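Local coordinates for erythrocyte binding antigen 140 (Plasmodium falciparum, PDB 4GF2), which probably binds a receptor on the host erythrocyte, glycophorin C with its sialic acid, through the tandem Duffy-binding-like domains of this fragment during invasion, at residues N68-A71 and K72-N76; W151-M154 and I155-H158; L350-T353 and Y354-H357; K493-E496 and K497-F501; S523-K526 and K527-L531. The protein carries 3 engineered substitutions. All coordinates share one frame; numbering follows the deposited sequence.

Contact 1: residues N68-A71 and K72-N76; sequences NTEA and KLLYN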
loop_
_atom_site.group_PDB
_atom_site.type_symbol
_atom_site.label_atom_id
_atom_site.label_comp_id
_atom_site.label_asym_id
_atom_site.label_seq_id
_atom_site.Cartn_x
_atom_site.Cartn_y
_atom_site.Cartn_z
ATOM N N ASN A 68 17.099 39.881 20.260
ATOM C CA ASN A 68 15.865 40.408 20.830
ATOM C C ASN A 68 14.702 40.295 19.844
ATOM O O ASN A 68 13.568 40.022 20.236
ATOM C CB ASN A 68 16.067 41.865 21.256
ATOM C CG ASN A 68 14.807 42.494 21.809
ATOM O OD1 ASN A 68 14.020 43.078 21.071
ATOM N ND2 ASN A 68 14.613 42.379 23.116
ATOM N N THR A 69 14.988 40.494 18.561
ATOM C CA THR A 69 13.956 40.394 17.537
ATOM C C THR A 69 13.568 38.933 17.349
ATOM O O THR A 69 12.384 38.603 17.247
ATOM C CB THR A 69 14.413 40.990 16.191
ATOM O OG1 THR A 69 14.726 42.378 16.357
ATOM C CG2 THR A 69 13.315 40.859 15.150
ATOM N N GLU A 70 14.569 38.062 17.318
ATOM C CA GLU A 70 14.332 36.628 17.203
ATOM C C GLU A 70 13.349 36.166 18.279
ATOM O O GLU A 70 12.450 35.374 18.007
ATOM C CB GLU A 70 15.653 35.862 17.316
ATOM C CG GLU A 70 15.500 34.346 17.406
ATOM C CD GLU A 70 15.036 33.712 16.108
ATOM O OE1 GLU A 70 14.984 34.418 15.073
ATOM O OE2 GLU A 70 14.727 32.501 16.127
ATOM N N ALA A 71 13.516 36.679 19.495
ATOM C CA ALA A 71 12.621 36.346 20.604
ATOM C C ALA A 71 11.165 36.759 20.337
ATOM O O ALA A 71 10.253 35.941 20.468
ATOM C CB ALA A 71 13.120 36.983 21.884
ATOM N N LYS A 72 10.948 38.020 19.969
ATOM C CA LYS A 72 9.604 38.496 19.635
ATOM C C LYS A 72 8.950 37.591 18.603
ATOM O O LYS A 72 7.809 37.154 18.767
ATOM C CB LYS A 72 9.641 39.913 19.058
ATOM C CG LYS A 72 9.956 41.013 20.045
ATOM C CD LYS A 72 9.720 42.374 19.410
ATOM C CE LYS A 72 10.220 43.508 20.288
ATOM N NZ LYS A 72 9.935 44.834 19.664
ATOM N N LEU A 73 9.678 37.330 17.522
ATOM C CA LEU A 73 9.129 36.574 16.410
ATOM C C LEU A 73 8.831 35.140 16.836
ATOM O O LEU A 73 7.844 34.551 16.404
ATOM C CB LEU A 73 10.082 36.623 15.214
ATOM C CG LEU A 73 10.213 38.012 14.578
ATOM C CD1 LEU A 73 11.294 38.036 13.509
ATOM C CD2 LEU A 73 8.889 38.461 13.984
ATOM N N LEU A 74 9.673 34.591 17.704
ATOM C CA LEU A 74 9.431 33.264 18.255
ATOM C C LEU A 74 8.191 33.277 19.136
ATOM O O LEU A 74 7.421 32.316 19.158
ATOM C CB LEU A 74 10.633 32.785 19.070
ATOM C CG LEU A 74 11.853 32.311 18.282
ATOM C CD1 LEU A 74 12.972 31.938 19.238
ATOM C CD2 LEU A 74 11.501 31.135 17.374
ATOM N N TYR A 75 7.993 34.368 19.862
ATOM C CA TYR A 75 6.830 34.465 20.728
ATOM C C TYR A 75 5.560 34.458 19.894
ATOM O O TYR A 75 4.611 33.746 20.207
ATOM C CB TYR A 75 6.879 35.716 21.605
ATOM C CG TYR A 75 5.650 35.851 22.472
ATOM C CD1 TYR A 75 5.569 35.208 23.699
ATOM C CD2 TYR A 75 4.557 36.596 22.048
ATOM C CE1 TYR A 75 4.442 35.314 24.486
ATOM C CE2 TYR A 75 3.425 36.709 22.832
ATOM C CZ TYR A 75 3.374 36.069 24.050
ATOM O OH TYR A 75 2.248 36.178 24.836
ATOM N N ASN A 76 5.541 35.249 18.827
ATOM C CA ASN A 76 4.387 35.275 17.934
ATOM C C ASN A 76 4.168 33.916 17.285
ATOM O O ASN A 76 3.035 33.483 17.076
ATOM C CB ASN A 76 4.567 36.337 16.852
ATOM C CG ASN A 76 4.581 37.740 17.416
ATOM O OD1 ASN A 76 4.168 37.970 18.552
ATOM N ND2 ASN A 76 5.048 38.693 16.616
#
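Leu73 N donates to Thr69 O over 3.0 Å and Tyr75 N to Ala71 O over 2.8 Å, while the backbone bond from Lys72 N to Asn68 O, at 3.3 Å, is weak. The apolar contact is made by Leu73 lying next to Thr69, both headed the same way, with Thr69 CG2 3.8 Å from Leu73 CD1. A carboxylate against an aliphatic chain makes the third kind: Glu70 is bent at its second torsion (chi2 70°), which folds the acid back until Glu70 OE2 lies 3.6 Å from Leu74 CG. The polar end of Glu70 is buried yet well supplied, since OE1 takes a hydrogen bond from Cys44 N and a salt bridge from Lys17, and OE2 bonds Ser93 OG. Leu74 also packs on Phe86 of helix 83-101, and Leu73 on Leu11 of helix 4-14. The whole is regular i to i+4 alpha-helical packing in a largely buried stretch of helix 56-78 in the first Duffy-binding-like domain.

Contact 2: residues W151-M154 and I155-H158; sequences WNHM and IVNH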
loop_
_atom_site.group_PDB
_atom_site.type_symbol
_atom_site.label_atom_id
_atom_site.label_comp_id
_atom_site.label_asym_id
_atom_site.label_seq_id
_atom_site.Cartn_x
_atom_site.Cartn_y
_atom_site.Cartn_z
ATOM N N TRP A 151 22.291 37.120 25.868
ATOM C CA TRP A 151 21.216 36.265 26.355
ATOM C C TRP A 151 20.205 37.093 27.135
ATOM O O TRP A 151 19.008 37.067 26.846
ATOM C CB TRP A 151 21.776 35.157 27.242
ATOM C CG TRP A 151 20.727 34.401 27.995
ATOM C CD1 TRP A 151 20.524 34.408 29.344
ATOM C CD2 TRP A 151 19.738 33.525 27.446
ATOM N NE1 TRP A 151 19.472 33.588 29.668
ATOM C CE2 TRP A 151 18.970 33.034 28.521
ATOM C CE3 TRP A 151 19.423 33.109 26.147
ATOM C CZ2 TRP A 151 17.911 32.148 28.341
ATOM C CZ3 TRP A 151 18.367 32.230 25.969
ATOM C CH2 TRP A 151 17.624 31.760 27.059
ATOM N N ASN A 152 20.696 37.836 28.120
ATOM C CA ASN A 152 19.833 38.663 28.948
ATOM C C ASN A 152 18.930 39.570 28.124
ATOM O O ASN A 152 17.745 39.710 28.424
ATOM C CB ASN A 152 20.667 39.495 29.917
ATOM C CG ASN A 152 21.195 38.676 31.074
ATOM O OD1 ASN A 152 20.635 37.633 31.411
ATOM N ND2 ASN A 152 22.271 39.145 31.693
ATOM N N HIS A 153 19.487 40.178 27.082
ATOM C CA HIS A 153 18.726 41.113 26.264
ATOM C C HIS A 153 17.773 40.368 25.341
ATOM O O HIS A 153 16.702 40.874 24.986
ATOM C CB HIS A 153 19.664 42.000 25.449
ATOM C CG HIS A 153 18.949 42.990 24.586
ATOM N ND1 HIS A 153 18.274 44.075 25.102
ATOM C CD2 HIS A 153 18.799 43.057 23.242
ATOM C CE1 HIS A 153 17.739 44.769 24.112
ATOM N NE2 HIS A 153 18.044 44.173 22.974
ATOM N N MET A 154 18.160 39.157 24.960
ATOM C CA MET A 154 17.318 38.329 24.102
ATOM C C MET A 154 15.994 37.999 24.785
ATOM O O MET A 154 14.949 37.960 24.140
ATOM C CB MET A 154 18.036 37.027 23.729
ATOM C CG MET A 154 17.183 36.100 22.881
ATOM S SD MET A 154 18.046 34.629 22.299
ATOM C CE MET A 154 16.827 34.001 21.152
ATOM N N ILE A 155 16.033 37.764 26.090
ATOM C CA ILE A 155 14.833 37.327 26.794
ATOM C C ILE A 155 14.220 38.422 27.660
ATOM O O ILE A 155 13.232 38.177 28.351
ATOM C CB ILE A 155 15.121 36.103 27.686
ATOM C CG1 ILE A 155 16.081 36.477 28.816
ATOM C CG2 ILE A 155 15.683 34.964 26.851
ATOM C CD1 ILE A 155 16.291 35.373 29.820
ATOM N N VAL A 156 14.787 39.626 27.612
ATOM C CA VAL A 156 14.395 40.685 28.543
ATOM C C VAL A 156 12.893 40.987 28.515
ATOM O O VAL A 156 12.307 41.314 29.541
ATOM C CB VAL A 156 15.169 41.993 28.284
ATOM C CG1 VAL A 156 14.759 42.605 26.957
ATOM C CG2 VAL A 156 14.934 42.976 29.423
ATOM N N ASN A 157 12.272 40.875 27.347
ATOM C CA ASN A 157 10.848 41.168 27.217
ATOM C C ASN A 157 9.954 39.938 27.394
ATOM O O ASN A 157 8.732 40.043 27.302
ATOM C CB ASN A 157 10.557 41.810 25.855
ATOM C CG ASN A 157 11.298 43.114 25.651
ATOM O OD1 ASN A 157 12.024 43.279 24.670
ATOM N ND2 ASN A 157 11.123 44.049 26.577
ATOM N N HIS A 158 10.554 38.779 27.649
ATOM C CA HIS A 158 9.782 37.545 27.730
ATOM C C HIS A 158 10.114 36.687 28.952
ATOM O O HIS A 158 9.663 35.547 29.048
ATOM C CB HIS A 158 9.979 36.721 26.451
ATOM C CG HIS A 158 9.602 37.454 25.198
ATOM N ND1 HIS A 158 10.498 38.222 24.487
ATOM C CD2 HIS A 158 8.424 37.539 24.536
ATOM C CE1 HIS A 158 9.889 38.749 23.439
ATOM N NE2 HIS A 158 8.629 38.353 23.447
HETATM O O HOH W 1 12.721 39.530 25.050
#
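Ile155 faces Trp151 with CG1 set between its own backbone N and carbonyl carbon (chi1 66°), which turns CG2 beside the backbone N; Trp151 swings its indole away from its backbone N (chi1 169°), bringing the ring under that methyl. Ile155 CG2 sits over one face of the six-membered ring of Trp151, 3.8 Å from the centroid and 13° off the normal, a CH-pi contact. The other branch reaches along the indole, where Ile155 CD1 comes within 3.7 Å of Trp151 NE1; the N-H itself is spent on Ala167 O. The bond from Ile155 N to Trp151 O, 3.1 Å, holds the two residues one turn apart. After this the chain leaves the regular helix: Val156 N makes a weak bond to His153 O at 3.5 Å, and His158 N turns back to Ile155 O. A water then bridges the unwinding chain, donating to Met154 O (2.9 Å), accepting from Asn157 N (2.7 Å) and bonding His158 ND1 at 2.6 Å. Phe94 meets the Trp151 ring edge-to-face, and Met154 packs on Leu90, both from helix 83-101. The chemistry thus divides in two: a buried aliphatic-aromatic pair packs along the last helical turn, while water links the Met154 carbonyl, the Asn157 amide and the His158 ring where the chain departs from it.

Contact 3: residues L350-T353 and Y354-H357; sequences LGRT and YLLH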
loop_
_atom_site.group_PDB
_atom_site.type_symbol
_atom_site.label_atom_id
_atom_site.label_comp_id
_atom_site.label_asym_id
_atom_site.label_seq_id
_atom_site.Cartn_x
_atom_site.Cartn_y
_atom_site.Cartn_z
ATOM N N LEU A 350 -15.242 -10.605 -5.917
ATOM C CA LEU A 350 -14.450 -9.415 -6.195
ATOM C C LEU A 350 -14.624 -8.357 -5.110
ATOM O O LEU A 350 -13.861 -7.400 -5.036
ATOM C CB LEU A 350 -14.846 -8.833 -7.552
ATOM C CG LEU A 350 -14.586 -9.743 -8.755
ATOM C CD1 LEU A 350 -15.115 -9.094 -10.020
ATOM C CD2 LEU A 350 -13.102 -10.053 -8.891
ATOM N N GLY A 351 -15.632 -8.528 -4.264
ATOM C CA GLY A 351 -15.880 -7.585 -3.192
ATOM C C GLY A 351 -16.301 -6.221 -3.699
ATOM O O GLY A 351 -16.656 -6.054 -4.866
ATOM N N ARG A 352 -16.238 -5.239 -2.809
ATOM C CA ARG A 352 -16.726 -3.898 -3.088
ATOM C C ARG A 352 -15.700 -3.124 -3.902
ATOM O O ARG A 352 -15.023 -2.232 -3.388
ATOM C CB ARG A 352 -17.021 -3.186 -1.770
ATOM C CG ARG A 352 -17.889 -4.013 -0.837
ATOM C CD ARG A 352 -17.899 -3.470 0.575
ATOM N NE ARG A 352 -18.342 -4.481 1.532
ATOM C CZ ARG A 352 -19.610 -4.830 1.725
ATOM N NH1 ARG A 352 -20.584 -4.257 1.027
ATOM N NH2 ARG A 352 -19.910 -5.761 2.621
ATOM N N THR A 353 -15.592 -3.477 -5.180
ATOM C CA THR A 353 -14.596 -2.882 -6.065
ATOM C C THR A 353 -14.903 -1.417 -6.372
ATOM O O THR A 353 -14.016 -0.661 -6.763
ATOM C CB THR A 353 -14.493 -3.661 -7.389
ATOM O OG1 THR A 353 -15.770 -3.683 -8.037
ATOM C CG2 THR A 353 -14.033 -5.090 -7.138
ATOM N N TYR A 354 -16.159 -1.019 -6.189
ATOM C CA TYR A 354 -16.576 0.354 -6.463
ATOM C C TYR A 354 -16.010 1.347 -5.450
ATOM O O TYR A 354 -16.177 2.558 -5.607
ATOM C CB TYR A 354 -18.106 0.456 -6.491
ATOM C CG TYR A 354 -18.783 -0.028 -5.223
ATOM C CD1 TYR A 354 -19.006 0.833 -4.152
ATOM C CD2 TYR A 354 -19.203 -1.346 -5.101
ATOM C CE1 TYR A 354 -19.625 0.388 -2.995
ATOM C CE2 TYR A 354 -19.815 -1.799 -3.949
ATOM C CZ TYR A 354 -20.027 -0.931 -2.901
ATOM O OH TYR A 354 -20.640 -1.392 -1.761
ATOM N N LEU A 355 -15.338 0.842 -4.419
ATOM C CA LEU A 355 -14.794 1.702 -3.369
ATOM C C LEU A 355 -13.361 2.165 -3.641
ATOM O O LEU A 355 -12.894 3.128 -3.033
ATOM C CB LEU A 355 -14.856 0.993 -2.015
ATOM C CG LEU A 355 -16.257 0.828 -1.419
ATOM C CD1 LEU A 355 -16.187 0.034 -0.128
ATOM C CD2 LEU A 355 -16.924 2.178 -1.182
ATOM N N LEU A 356 -12.664 1.488 -4.548
ATOM C CA LEU A 356 -11.287 1.853 -4.862
ATOM C C LEU A 356 -11.247 2.980 -5.891
ATOM O O LEU A 356 -10.638 2.846 -6.952
ATOM C CB LEU A 356 -10.510 0.643 -5.378
ATOM C CG LEU A 356 -10.255 -0.484 -4.373
ATOM C CD1 LEU A 356 -9.758 0.067 -3.031
ATOM C CD2 LEU A 356 -11.492 -1.344 -4.183
ATOM N N HIS A 357 -11.891 4.096 -5.566
ATOM C CA HIS A 357 -12.018 5.196 -6.510
ATOM C C HIS A 357 -10.922 6.241 -6.307
ATOM O O HIS A 357 -10.748 7.130 -7.139
ATOM C CB HIS A 357 -13.397 5.850 -6.370
ATOM C CG HIS A 357 -13.612 6.522 -5.051
ATOM N ND1 HIS A 357 -14.185 5.880 -3.972
ATOM C CD2 HIS A 357 -13.326 7.777 -4.633
ATOM C CE1 HIS A 357 -14.243 6.712 -2.949
ATOM N NE2 HIS A 357 -13.729 7.871 -3.322
#
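Arg352 O accepts from Leu355 N at 3.3 Å, the donor standing 51° out of the carbonyl plane. This i to i+3 bond belongs to a short 3-10 turn in the loop between helices 343-346 and 361-382 of the second Duffy-binding-like domain; the next bond, Leu356 N to Thr353 O at 3.4 Å, is weak. Inverse gamma turns centred on Arg352 and Leu356 flank it. Arg352 runs alongside both Tyr354 and Leu355. Its CB is 3.7 Å from Leu355 CD1, and Tyr354 CE2 approaches the same CB of Arg352 to 3.8 Å. The tyrosine reaches it because CG is placed between backbone N and carbonyl carbon (chi1 56°). Beyond the turn, Arg352 NE bonds Gly313 O, and Thr353 OG1 bonds Tyr416 O. The guanidinium and phenol planes stand 89° apart, and Tyr354 OH comes to the guanidinium edge, in its plane, 4.0 Å from Arg352 NH1.

Contact 4: residues K493-E496 and K497-F501; sequences KRKE and KIYSF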
loop_
_atom_site.group_PDB
_atom_site.type_symbol
_atom_site.label_atom_id
_atom_site.label_comp_id
_atom_site.label_asym_id
_atom_site.label_seq_id
_atom_site.Cartn_x
_atom_site.Cartn_y
_atom_site.Cartn_z
ATOM N N LYS A 493 -21.532 -34.189 -14.955
ATOM C CA LYS A 493 -22.945 -34.212 -14.594
ATOM C C LYS A 493 -23.699 -35.267 -15.401
ATOM O O LYS A 493 -24.722 -35.784 -14.954
ATOM C CB LYS A 493 -23.579 -32.830 -14.785
ATOM C CG LYS A 493 -22.911 -31.716 -13.976
ATOM C CD LYS A 493 -22.650 -32.131 -12.532
ATOM C CE LYS A 493 -21.876 -31.058 -11.776
ATOM N NZ LYS A 493 -21.512 -31.498 -10.401
ATOM N N ARG A 494 -23.188 -35.589 -16.584
ATOM C CA ARG A 494 -23.779 -36.648 -17.386
ATOM C C ARG A 494 -23.546 -37.982 -16.690
ATOM O O ARG A 494 -24.475 -38.770 -16.518
ATOM C CB ARG A 494 -23.182 -36.670 -18.792
ATOM C CG ARG A 494 -23.780 -37.743 -19.682
ATOM C CD ARG A 494 -23.185 -37.713 -21.078
ATOM N NE ARG A 494 -23.493 -38.932 -21.824
ATOM C CZ ARG A 494 -24.595 -39.125 -22.545
ATOM N NH1 ARG A 494 -25.524 -38.179 -22.634
ATOM N NH2 ARG A 494 -24.769 -40.273 -23.182
ATOM N N LYS A 495 -22.301 -38.229 -16.288
ATOM C CA LYS A 495 -21.972 -39.426 -15.524
ATOM C C LYS A 495 -22.906 -39.548 -14.330
ATOM O O LYS A 495 -23.467 -40.612 -14.069
ATOM C CB LYS A 495 -20.522 -39.384 -15.034
ATOM C CG LYS A 495 -19.512 -40.002 -15.988
ATOM C CD LYS A 495 -18.335 -40.610 -15.227
ATOM C CE LYS A 495 -17.636 -39.589 -14.338
ATOM N NZ LYS A 495 -16.994 -38.497 -15.120
ATOM N N GLU A 496 -23.066 -38.445 -13.607
ATOM C CA GLU A 496 -23.919 -38.415 -12.429
ATOM C C GLU A 496 -25.339 -38.846 -12.775
ATOM O O GLU A 496 -25.929 -39.680 -12.088
ATOM C CB GLU A 496 -23.930 -37.010 -11.829
ATOM C CG GLU A 496 -24.752 -36.874 -10.562
ATOM C CD GLU A 496 -24.682 -35.477 -9.974
ATOM O OE1 GLU A 496 -23.948 -34.630 -10.530
ATOM O OE2 GLU A 496 -25.358 -35.227 -8.953
ATOM N N LYS A 497 -25.882 -38.280 -13.847
ATOM C CA LYS A 497 -27.256 -38.562 -14.248
ATOM C C LYS A 497 -27.435 -39.996 -14.743
ATOM O O LYS A 497 -28.503 -40.584 -14.571
ATOM C CB LYS A 497 -27.714 -37.563 -15.309
ATOM C CG LYS A 497 -28.221 -36.258 -14.719
ATOM C CD LYS A 497 -28.240 -35.137 -15.742
ATOM C CE LYS A 497 -29.071 -33.962 -15.252
ATOM N NZ LYS A 497 -28.662 -33.488 -13.904
ATOM N N ILE A 498 -26.397 -40.556 -15.354
ATOM C CA ILE A 498 -26.419 -41.962 -15.741
ATOM C C ILE A 498 -26.491 -42.838 -14.495
ATOM O O ILE A 498 -27.314 -43.748 -14.412
ATOM C CB ILE A 498 -25.177 -42.355 -16.561
ATOM C CG1 ILE A 498 -25.272 -41.782 -17.976
ATOM C CG2 ILE A 498 -25.037 -43.873 -16.625
ATOM C CD1 ILE A 498 -24.113 -42.162 -18.875
ATOM N N TYR A 499 -25.622 -42.559 -13.528
ATOM C CA TYR A 499 -25.619 -43.299 -12.275
ATOM C C TYR A 499 -26.958 -43.140 -11.560
ATOM O O TYR A 499 -27.434 -44.068 -10.905
ATOM C CB TYR A 499 -24.476 -42.830 -11.369
ATOM C CG TYR A 499 -23.090 -43.052 -11.943
ATOM C CD1 TYR A 499 -22.899 -43.818 -13.087
ATOM C CD2 TYR A 499 -21.970 -42.496 -11.334
ATOM C CE1 TYR A 499 -21.634 -44.021 -13.609
ATOM C CE2 TYR A 499 -20.702 -42.694 -11.850
ATOM C CZ TYR A 499 -20.540 -43.458 -12.987
ATOM O OH TYR A 499 -19.283 -43.657 -13.507
ATOM N N SER A 500 -27.566 -41.964 -11.688
ATOM C CA SER A 500 -28.868 -41.717 -11.079
ATOM C C SER A 500 -29.899 -42.677 -11.657
ATOM O O SER A 500 -30.763 -43.182 -10.938
ATOM C CB SER A 500 -29.310 -40.274 -11.308
ATOM O OG SER A 500 -28.368 -39.360 -10.776
ATOM N N PHE A 501 -29.801 -42.931 -12.958
ATOM C CA PHE A 501 -30.714 -43.850 -13.625
ATOM C C PHE A 501 -30.523 -45.276 -13.125
ATOM O O PHE A 501 -31.495 -46.003 -12.926
ATOM C CB PHE A 501 -30.523 -43.807 -15.143
ATOM C CG PHE A 501 -31.274 -42.695 -15.821
ATOM C CD1 PHE A 501 -32.659 -42.699 -15.852
ATOM C CD2 PHE A 501 -30.596 -41.655 -16.437
ATOM C CE1 PHE A 501 -33.354 -41.680 -16.477
ATOM C CE2 PHE A 501 -31.286 -40.636 -17.065
ATOM C CZ PHE A 501 -32.666 -40.647 -17.085
#
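Lys495 and Tyr499 run alongside each other in one direction, with Lys495 CD 3.6 Å from Tyr499 OH. The phenol CG is turned beside its own backbone N (chi1 -62°), and a second torsion near zero (chi2 -10°) turns a face of the Tyr499 ring to Lys495 O, which sits 3.2 Å above it, displaced toward the rim. That carbonyl also accepts from Tyr499 N. The lysine bends at three of its torsions, and its ammonium forms a salt bridge with Glu573. One residue further along, Ser500 directs OG back along the helix, and Glu496 O receives two donors, Ser500 OG at 2.8 Å and Ser500 N, also at 2.8 Å. The hydroxyl comes from above the carbonyl plane, 42° out of it, whereas the amide is only slightly tilted. A serine returning its hydroxyl to the carbonyl four residues earlier is a familiar feature of alpha-helices; here it lies on helix 478-508 of the second Duffy-binding-like domain. Elsewhere on this helix, Ile498 turns CG1 toward the preceding turn, 3.4 Å from Arg494 O, and its CD1 comes within 4.4 Å of Arg494 NE. Lys497 runs its CB, CG and CD past Lys493 O, with CG 3.5 Å from that oxygen, and carries its ammonium on to a cation-pi contact with Trp528 on helix 518-548.

Contact 5: residues S523-K526 and K527-L531; sequences SEYK and KWIDL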
loop_
_atom_site.group_PDB
_atom_site.type_symbol
_atom_site.label_atom_id
_atom_site.label_comp_id
_atom_site.label_asym_id
_atom_site.label_seq_id
_atom_site.Cartn_x
_atom_site.Cartn_y
_atom_site.Cartn_z
ATOM N N SER A 523 -38.095 -37.162 -18.244
ATOM C CA SER A 523 -38.496 -35.839 -18.703
ATOM C C SER A 523 -37.466 -34.794 -18.295
ATOM O O SER A 523 -37.041 -33.976 -19.111
ATOM C CB SER A 523 -39.864 -35.470 -18.129
ATOM O OG SER A 523 -40.218 -34.142 -18.470
ATOM N N GLU A 524 -37.070 -34.827 -17.027
ATOM C CA GLU A 524 -36.112 -33.865 -16.499
ATOM C C GLU A 524 -34.782 -33.959 -17.234
ATOM O O GLU A 524 -34.112 -32.949 -17.448
ATOM C CB GLU A 524 -35.900 -34.088 -15.001
ATOM C CG GLU A 524 -37.138 -33.820 -14.157
ATOM C CD GLU A 524 -36.926 -34.139 -12.688
ATOM O OE1 GLU A 524 -35.779 -34.011 -12.210
ATOM O OE2 GLU A 524 -37.907 -34.521 -12.014
ATOM N N TYR A 525 -34.400 -35.172 -17.625
ATOM C CA TYR A 525 -33.142 -35.367 -18.335
ATOM C C TYR A 525 -33.211 -34.774 -19.737
ATOM O O TYR A 525 -32.248 -34.169 -20.207
ATOM C CB TYR A 525 -32.782 -36.848 -18.425
ATOM C CG TYR A 525 -31.439 -37.090 -19.078
ATOM C CD1 TYR A 525 -30.268 -37.023 -18.338
ATOM C CD2 TYR A 525 -31.342 -37.375 -20.432
ATOM C CE1 TYR A 525 -29.036 -37.237 -18.928
ATOM C CE2 TYR A 525 -30.114 -37.591 -21.032
ATOM C CZ TYR A 525 -28.964 -37.520 -20.273
ATOM O OH TYR A 525 -27.735 -37.734 -20.859
ATOM N N LYS A 526 -34.350 -34.954 -20.398
ATOM C CA LYS A 526 -34.554 -34.416 -21.738
ATOM C C LYS A 526 -34.350 -32.905 -21.739
ATOM O O LYS A 526 -33.664 -32.363 -22.606
ATOM C CB LYS A 526 -35.959 -34.758 -22.245
ATOM C CG LYS A 526 -36.185 -36.243 -22.477
ATOM C CD LYS A 526 -37.647 -36.565 -22.766
ATOM C CE LYS A 526 -37.861 -38.061 -22.966
ATOM N NZ LYS A 526 -39.290 -38.398 -23.211
ATOM N N LYS A 527 -34.948 -32.232 -20.761
ATOM C CA LYS A 527 -34.796 -30.790 -20.624
ATOM C C LYS A 527 -33.326 -30.433 -20.463
ATOM O O LYS A 527 -32.828 -29.505 -21.098
ATOM C CB LYS A 527 -35.581 -30.282 -19.415
ATOM C CG LYS A 527 -37.088 -30.411 -19.545
ATOM C CD LYS A 527 -37.644 -29.436 -20.570
ATOM C CE LYS A 527 -39.156 -29.548 -20.682
ATOM N NZ LYS A 527 -39.848 -29.208 -19.407
ATOM N N TRP A 528 -32.635 -31.179 -19.608
ATOM C CA TRP A 528 -31.236 -30.897 -19.315
ATOM C C TRP A 528 -30.373 -31.061 -20.558
ATOM O O TRP A 528 -29.634 -30.151 -20.932
ATOM C CB TRP A 528 -30.716 -31.807 -18.197
ATOM C CG TRP A 528 -29.288 -31.521 -17.826
ATOM C CD1 TRP A 528 -28.831 -30.480 -17.069
ATOM C CD2 TRP A 528 -28.130 -32.283 -18.199
ATOM N NE1 TRP A 528 -27.464 -30.546 -16.951
ATOM C CE2 TRP A 528 -27.010 -31.642 -17.632
ATOM C CE3 TRP A 528 -27.934 -33.441 -18.956
ATOM C CZ2 TRP A 528 -25.711 -32.123 -17.799
ATOM C CZ3 TRP A 528 -26.643 -33.917 -19.119
ATOM C CH2 TRP A 528 -25.550 -33.259 -18.545
ATOM N N ILE A 529 -30.479 -32.216 -21.201
ATOM C CA ILE A 529 -29.608 -32.546 -22.322
ATOM C C ILE A 529 -29.819 -31.607 -23.506
ATOM O O ILE A 529 -28.874 -31.293 -24.232
ATOM C CB ILE A 529 -29.815 -34.005 -22.779
ATOM C CG1 ILE A 529 -28.642 -34.463 -23.650
ATOM C CG2 ILE A 529 -31.141 -34.157 -23.522
ATOM C CD1 ILE A 529 -27.312 -34.488 -22.921
ATOM N N ASP A 530 -31.052 -31.156 -23.703
ATOM C CA ASP A 530 -31.345 -30.218 -24.779
ATOM C C ASP A 530 -30.719 -28.861 -24.468
ATOM O O ASP A 530 -30.194 -28.191 -25.356
ATOM C CB ASP A 530 -32.855 -30.075 -24.989
ATOM C CG ASP A 530 -33.486 -31.333 -25.564
ATOM O OD1 ASP A 530 -32.745 -32.189 -26.094
ATOM O OD2 ASP A 530 -34.727 -31.463 -25.493
ATOM N N LEU A 531 -30.767 -28.468 -23.199
ATOM C CA LEU A 531 -30.178 -27.207 -22.779
ATOM C C LEU A 531 -28.672 -27.232 -23.001
ATOM O O LEU A 531 -28.090 -26.261 -23.483
ATOM C CB LEU A 531 -30.488 -26.932 -21.306
ATOM C CG LEU A 531 -29.795 -25.705 -20.705
ATOM C CD1 LEU A 531 -30.212 -24.432 -21.428
ATOM C CD2 LEU A 531 -30.083 -25.597 -19.214
#
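Tyr525 meets Trp528 and Ile529, residues three and four places further along the same helix. From CB the tyrosine extends away from its backbone N (chi1 -176°), which lays the ring forward along the helix. On one flank of the ring, Tyr525 CE1 comes to 4.0 Å from Trp528 CE3; across the ring Tyr525 CE2 is 4.0 Å from Ile529 CB; and at the tip Tyr525 OH reaches Ile529 CD1 at 3.9 Å. The phenol of Tyr525 and the indole of Trp528 are oblique to each other, their planes 44° apart. Behind the side chains, Ile529 N donates to Tyr525 O over 2.8 Å in a nearly straight bond of 171°, and Ile529 CG2 presses to 3.2 Å from Lys526 O. Lys527 N, Trp528 N and Asp530 N keep the same i to i+4 pattern, bonding Ser523 O, Glu524 O and Lys526 O in turn. This side of helix 518-548 rests against helix 478-508, where Trp528 packs on Lys493 and Ile529 on Phe490, while loop residues Pro588 and Phe584 cover Tyr525 and Ile529.

How the contacts relate
The five contacts follow one another along the chain without overlap. Contacts 1 and 2 fall in the first Duffy-binding-like domain, their centres about 10 Å apart: Asn68 ND2 of helix 56-78 probably bonds His153 O and Asn157 OD1, tying that helix to the end of helix 132-155. Contacts 3, 4 and 5 lie in the second domain. Contacts 4 and 5, on the consecutive helices 478-508 and 518-548, have centres about 12 Å apart and touch; the centre of contact 3 is about 41 Å from that of contact 4 and about 39 Å from that of contact 5. Contacts 1 and 4 have centres about 91 Å apart, on opposite sides of the centre of the chain, consistent with an elongated two-domain adhesin.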